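Alkyl hydroperoxide reductase E (Mycobacterium tuberculosis, PDB 5C04) probably reduces hydrogen peroxide and organic hydroperoxides to water and alcohols, using mycoredoxin as thiol donor and so protecting the cell against oxidative stress. Local coordinates at residues G106-T119 with A131-W145. The protein carries 1 engineered substitution. Residues are numbered along the deposited sequence; the frame is centred on the assembly and turned at random.
Sequences GVFNEQAGIANRGT and AEMKQPGEVRDQRLW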
loop_
_atom_site.group_PDB
_atom_site.type_symbol
_atom_site.label_atom_id
_atom_site.label_comp_id
_atom_site.label_asym_id
_atom_site.label_seq_id
_atom_site.Cartn_x
_atom_site.Cartn_y
_atom_site.Cartn_z
ATOM N N GLY A 106 -18.477 5.576 4.285
ATOM C CA GLY A 106 -19.000 6.109 3.038
ATOM C C GLY A 106 -18.055 7.023 2.297
ATOM O O GLY A 106 -18.474 7.838 1.487
ATOM N N VAL A 107 -16.752 6.872 2.535
ATOM C CA VAL A 107 -15.783 7.778 1.920
ATOM C C VAL A 107 -14.726 7.059 1.087
ATOM O O VAL A 107 -13.657 7.620 0.850
ATOM C CB VAL A 107 -15.103 8.678 2.979
ATOM C CG1 VAL A 107 -16.137 9.561 3.661
ATOM C CG2 VAL A 107 -14.348 7.851 4.001
ATOM N N PHE A 108 -15.034 5.854 0.634
ATOM C CA PHE A 108 -14.093 5.107 -0.210
ATOM C C PHE A 108 -14.336 5.481 -1.667
ATOM O O PHE A 108 -15.510 5.603 -2.109
ATOM C CB PHE A 108 -14.258 3.614 0.028
ATOM C CG PHE A 108 -13.225 2.750 -0.662
ATOM C CD1 PHE A 108 -11.878 2.825 -0.323
ATOM C CD2 PHE A 108 -13.621 1.820 -1.617
ATOM C CE1 PHE A 108 -10.955 1.972 -0.937
ATOM C CE2 PHE A 108 -12.693 0.983 -2.236
ATOM C CZ PHE A 108 -11.365 1.090 -1.906
ATOM N N ASN A 109 -13.237 5.627 -2.421
ATOM C CA ASN A 109 -13.263 5.847 -3.849
ATOM C C ASN A 109 -13.107 4.498 -4.545
ATOM O O ASN A 109 -11.989 3.991 -4.733
ATOM C CB ASN A 109 -12.149 6.815 -4.249
ATOM C CG ASN A 109 -12.268 7.318 -5.669
ATOM O OD1 ASN A 109 -12.404 6.539 -6.609
ATOM N ND2 ASN A 109 -12.202 8.635 -5.833
ATOM N N GLU A 110 -14.241 3.895 -4.915
ATOM C CA GLU A 110 -14.262 2.560 -5.521
ATOM C C GLU A 110 -13.492 2.441 -6.829
ATOM O O GLU A 110 -12.948 1.383 -7.119
ATOM C CB GLU A 110 -15.719 2.108 -5.769
ATOM C CG GLU A 110 -16.492 1.787 -4.502
ATOM C CD GLU A 110 -16.085 0.461 -3.869
ATOM O OE1 GLU A 110 -15.348 -0.330 -4.511
ATOM O OE2 GLU A 110 -16.521 0.212 -2.715
ATOM N N GLN A 111 -13.440 3.504 -7.614
ATOM C CA GLN A 111 -12.756 3.505 -8.893
ATOM C C GLN A 111 -11.231 3.440 -8.705
ATOM O O GLN A 111 -10.532 2.683 -9.365
ATOM C CB GLN A 111 -13.168 4.766 -9.674
ATOM C CG GLN A 111 -14.686 4.879 -9.913
ATOM C CD GLN A 111 -15.439 5.833 -8.976
ATOM O OE1 GLN A 111 -15.073 6.049 -7.817
ATOM N NE2 GLN A 111 -16.521 6.404 -9.493
ATOM N N ALA A 112 -10.739 4.260 -7.789
ATOM C CA ALA A 112 -9.310 4.405 -7.585
ATOM C C ALA A 112 -8.719 3.492 -6.502
ATOM O O ALA A 112 -7.506 3.289 -6.476
ATOM C CB ALA A 112 -8.983 5.849 -7.301
ATOM N N GLY A 113 -9.546 2.911 -5.640
ATOM C CA GLY A 113 -9.064 2.019 -4.585
ATOM C C GLY A 113 -8.431 2.728 -3.398
ATOM O O GLY A 113 -7.632 2.141 -2.647
ATOM N N ILE A 114 -8.822 3.972 -3.183
ATOM C CA ILE A 114 -8.300 4.774 -2.090
ATOM C C ILE A 114 -9.444 5.444 -1.340
ATOM O O ILE A 114 -10.526 5.641 -1.890
ATOM C CB ILE A 114 -7.337 5.866 -2.623
ATOM C CG1 ILE A 114 -8.055 6.739 -3.678
ATOM C CG2 ILE A 114 -6.049 5.253 -3.132
ATOM C CD1 ILE A 114 -7.241 7.847 -4.290
ATOM N N ALA A 115 -9.183 5.857 -0.106
ATOM C CA ALA A 115 -10.130 6.734 0.587
ATOM C C ALA A 115 -10.079 8.102 -0.067
ATOM O O ALA A 115 -9.000 8.590 -0.461
ATOM C CB ALA A 115 -9.800 6.831 2.065
ATOM N N ASN A 116 -11.258 8.726 -0.195
ATOM C CA ASN A 116 -11.347 10.146 -0.439
ATOM C C ASN A 116 -10.947 10.902 0.814
ATOM O O ASN A 116 -10.610 10.307 1.837
ATOM C CB ASN A 116 -12.788 10.509 -0.894
ATOM C CG ASN A 116 -13.118 9.968 -2.280
ATOM O OD1 ASN A 116 -12.317 10.056 -3.189
ATOM N ND2 ASN A 116 -14.311 9.404 -2.436
ATOM N N ARG A 117 -10.974 12.237 0.721
ATOM C CA ARG A 117 -10.588 13.087 1.842
ATOM C C ARG A 117 -11.780 13.279 2.781
ATOM O O ARG A 117 -12.389 14.360 2.854
ATOM C CB ARG A 117 -10.002 14.423 1.327
ATOM C CG ARG A 117 -8.719 14.213 0.544
ATOM C CD ARG A 117 -7.940 15.504 0.217
ATOM N NE ARG A 117 -6.961 15.176 -0.806
ATOM C CZ ARG A 117 -5.829 14.509 -0.600
ATOM N NH1 ARG A 117 -5.431 14.236 0.624
ATOM N NH2 ARG A 117 -5.111 14.093 -1.650
ATOM N N GLY A 118 -12.113 12.208 3.479
ATOM C CA GLY A 118 -13.206 12.183 4.447
ATOM C C GLY A 118 -12.697 12.598 5.806
ATOM O O GLY A 118 -11.607 12.209 6.230
ATOM N N THR A 119 -13.477 13.401 6.529
ATOM C CA THR A 119 -13.090 13.786 7.872
ATOM C C THR A 119 -14.312 13.714 8.774
ATOM O O THR A 119 -15.389 14.154 8.380
ATOM C CB THR A 119 -12.582 15.240 7.958
ATOM O OG1 THR A 119 -11.860 15.603 6.776
ATOM C CG2 THR A 119 -11.752 15.454 9.231
ATOM N N ALA A 131 -18.817 16.097 9.745
ATOM C CA ALA A 131 -18.616 15.167 8.624
ATOM C C ALA A 131 -18.401 15.909 7.329
ATOM O O ALA A 131 -19.200 16.770 6.955
ATOM C CB ALA A 131 -19.794 14.208 8.499
ATOM N N GLU A 132 -17.319 15.578 6.617
ATOM C CA GLU A 132 -17.115 16.138 5.299
ATOM C C GLU A 132 -16.433 15.101 4.426
ATOM O O GLU A 132 -15.806 14.153 4.947
ATOM C CB GLU A 132 -16.251 17.387 5.350
ATOM C CG GLU A 132 -14.793 17.100 5.695
ATOM C CD GLU A 132 -13.886 18.299 5.796
ATOM O OE1 GLU A 132 -14.301 19.441 5.445
ATOM O OE2 GLU A 132 -12.718 18.097 6.236
ATOM N N MET A 133 -16.538 15.296 3.118
ATOM C CA MET A 133 -15.755 14.492 2.173
ATOM C C MET A 133 -15.398 15.284 0.945
ATOM O O MET A 133 -16.279 15.687 0.179
ATOM C CB MET A 133 -16.495 13.225 1.747
ATOM C CG MET A 133 -15.591 12.206 1.059
ATOM S SD MET A 133 -16.463 10.904 0.162
ATOM C CE MET A 133 -17.115 11.781 -1.253
ATOM N N LYS A 134 -14.102 15.523 0.768
ATOM C CA LYS A 134 -13.574 16.155 -0.425
ATOM C C LYS A 134 -12.935 15.121 -1.354
ATOM O O LYS A 134 -12.595 14.007 -0.933
ATOM C CB LYS A 134 -12.582 17.261 -0.041
ATOM C CG LYS A 134 -13.174 18.313 0.897
ATOM C CD LYS A 134 -14.393 18.977 0.292
ATOM C CE LYS A 134 -14.762 20.251 1.037
ATOM N NZ LYS A 134 -15.068 19.945 2.460
ATOM N N GLN A 135 -12.760 15.492 -2.612
ATOM C CA GLN A 135 -12.137 14.617 -3.586
ATOM C C GLN A 135 -10.613 14.569 -3.430
ATOM O O GLN A 135 -10.004 15.423 -2.763
ATOM C CB GLN A 135 -12.519 15.048 -5.005
ATOM C CG GLN A 135 -14.013 14.934 -5.295
ATOM C CD GLN A 135 -14.518 13.505 -5.215
ATOM O OE1 GLN A 135 -14.004 12.619 -5.886
ATOM N NE2 GLN A 135 -15.515 13.271 -4.366
ATOM N N PRO A 136 -9.976 13.553 -4.021
ATOM C CA PRO A 136 -8.519 13.445 -3.872
ATOM C C PRO A 136 -7.752 14.666 -4.368
ATOM O O PRO A 136 -6.685 14.987 -3.851
ATOM C CB PRO A 136 -8.174 12.181 -4.673
ATOM C CG PRO A 136 -9.410 11.349 -4.566
ATOM C CD PRO A 136 -10.542 12.343 -4.636
ATOM N N GLY A 137 -8.290 15.356 -5.360
ATOM C CA GLY A 137 -7.633 16.548 -5.885
ATOM C C GLY A 137 -7.878 17.832 -5.137
ATOM O O GLY A 137 -7.325 18.861 -5.528
ATOM N N GLU A 138 -8.681 17.787 -4.069
ATOM C CA GLU A 138 -9.027 18.928 -3.263
ATOM C C GLU A 138 -8.206 18.931 -1.972
ATOM O O GLU A 138 -7.572 17.922 -1.636
ATOM C CB GLU A 138 -10.512 18.896 -2.915
ATOM C CG GLU A 138 -11.428 19.123 -4.114
ATOM C CD GLU A 138 -12.879 19.164 -3.694
ATOM O OE1 GLU A 138 -13.462 18.077 -3.474
ATOM O OE2 GLU A 138 -13.431 20.292 -3.589
ATOM N N VAL A 139 -8.201 20.064 -1.286
ATOM C CA VAL A 139 -7.520 20.271 -0.007
ATOM C C VAL A 139 -8.522 20.741 1.020
ATOM O O VAL A 139 -9.262 21.694 0.763
ATOM C CB VAL A 139 -6.406 21.347 -0.106
ATOM C CG1 VAL A 139 -5.651 21.480 1.219
ATOM C CG2 VAL A 139 -5.479 20.991 -1.230
ATOM N N ARG A 140 -8.528 20.131 2.209
ATOM C CA ARG A 140 -9.482 20.488 3.248
ATOM C C ARG A 140 -9.051 21.740 4.004
ATOM O O ARG A 140 -7.861 22.083 4.035
ATOM C CB ARG A 140 -9.684 19.311 4.201
ATOM C CG ARG A 140 -10.380 18.152 3.532
ATOM C CD ARG A 140 -10.343 16.913 4.402
ATOM N NE ARG A 140 -9.078 16.226 4.248
ATOM C CZ ARG A 140 -8.894 14.949 4.580
ATOM N NH1 ARG A 140 -9.852 14.275 5.211
ATOM N NH2 ARG A 140 -7.740 14.376 4.301
ATOM N N ASP A 141 -10.039 22.414 4.599
ATOM C CA ASP A 141 -9.835 23.575 5.449
ATOM C C ASP A 141 -9.846 23.114 6.908
ATOM O O ASP A 141 -10.894 22.816 7.477
ATOM C CB ASP A 141 -10.968 24.573 5.180
ATOM C CG ASP A 141 -10.836 25.848 5.973
ATOM O OD1 ASP A 141 -9.924 25.961 6.812
ATOM O OD2 ASP A 141 -11.682 26.740 5.731
ATOM N N GLN A 142 -8.652 23.012 7.489
ATOM C CA GLN A 142 -8.502 22.476 8.829
ATOM C C GLN A 142 -9.070 23.378 9.956
ATOM O O GLN A 142 -9.293 22.925 11.056
ATOM C CB GLN A 142 -7.050 22.059 9.086
ATOM C CG GLN A 142 -6.562 21.028 8.070
ATOM C CD GLN A 142 -5.225 20.377 8.407
ATOM O OE1 GLN A 142 -4.708 20.529 9.505
ATOM N NE2 GLN A 142 -4.663 19.654 7.448
ATOM N N ARG A 143 -9.400 24.618 9.615
ATOM C CA ARG A 143 -10.143 25.459 10.565
ATOM C C ARG A 143 -11.474 24.837 11.008
ATOM O O ARG A 143 -11.922 25.000 12.133
ATOM C CB ARG A 143 -10.440 26.839 9.964
ATOM C CG ARG A 143 -9.255 27.628 9.449
ATOM C CD ARG A 143 -9.765 28.967 8.911
ATOM N NE ARG A 143 -10.797 28.757 7.886
ATOM C CZ ARG A 143 -11.790 29.593 7.584
ATOM N NH1 ARG A 143 -11.924 30.768 8.203
ATOM N NH2 ARG A 143 -12.658 29.248 6.633
ATOM N N LEU A 144 -12.108 24.103 10.100
ATOM C CA LEU A 144 -13.365 23.454 10.391
ATOM C C LEU A 144 -13.162 22.347 11.435
ATOM O O LEU A 144 -14.014 22.067 12.279
ATOM C CB LEU A 144 -13.988 22.914 9.104
ATOM C CG LEU A 144 -14.106 23.885 7.905
ATOM C CD1 LEU A 144 -14.647 23.151 6.680
ATOM C CD2 LEU A 144 -14.956 25.096 8.211
ATOM N N TRP A 145 -12.005 21.686 11.359
ATOM C CA TRP A 145 -11.704 20.618 12.276
ATOM C C TRP A 145 -11.487 21.110 13.688
ATOM O O TRP A 145 -12.052 20.587 14.613
ATOM C CB TRP A 145 -10.409 19.893 11.844
ATOM C CG TRP A 145 -10.354 19.394 10.415
ATOM C CD1 TRP A 145 -11.350 19.411 9.452
ATOM C CD2 TRP A 145 -9.231 18.740 9.805
ATOM N NE1 TRP A 145 -10.878 18.859 8.280
ATOM C CE2 TRP A 145 -9.595 18.413 8.483
ATOM C CE3 TRP A 145 -7.950 18.412 10.261
ATOM C CZ2 TRP A 145 -8.724 17.744 7.614
ATOM C CZ3 TRP A 145 -7.101 17.755 9.406
ATOM C CH2 TRP A 145 -7.480 17.458 8.097
#
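The antiparallel hairpin of strands 114-122 and 128-134, at one border of the thioredoxin-fold sheet, sets the non-hydrogen-bonded pair Gly118 and Met133 between two hydrogen-bonded pairs, Arg117 with Lys134 and Thr119 with Glu132, and brings Arg117, probably the active-site arginine of the peroxiredoxin family, up to Cys46. From its place in the strand the extended side chain of Arg117 reaches the type I turn from Gln135 to Glu138. There its guanidinium holds one carbonyl side-on: Pro136 O lies in its plane, 2.8 Å from Arg117 NH2 and 3.1 Å from Arg117 NE. The NH2 bond falls on a lone pair, whereas NE approaches from above the carbonyl plane. This double grip restrains the rotation of a group whose NH1 forms a salt bridge with Glu49 and which packs against Cys46, the probable catalytic cysteine. Arg140 reaches the same Glu49 through NH2; its guanidinium is turned 63° from that of Arg117, and Arg117 CB sits over its centre, 3.5 Å from Arg140 CZ. The shared carboxylate probably offsets the two positive charges. On the sheet face that carries Arg117 and Lys134, Thr119 OG1 receives Arg140 NH1 at 2.9 Å and donates to the anti lone pair of Glu132 OE2 at 2.7 Å, an oxygen that also accepts from Trp145 NE1. On the opposite face of the sheet Met133 packs its CG against Val107 CG1, 3.8 Å away, and its SD takes a weak hydrogen bond from Asn116 ND2. A chi1 of -35° turns Thr119 CG2 away from the backbone N and sets this methyl over one face of Trp145, 3.8 Å from the centroid of the five-membered ring, a CH-pi contact.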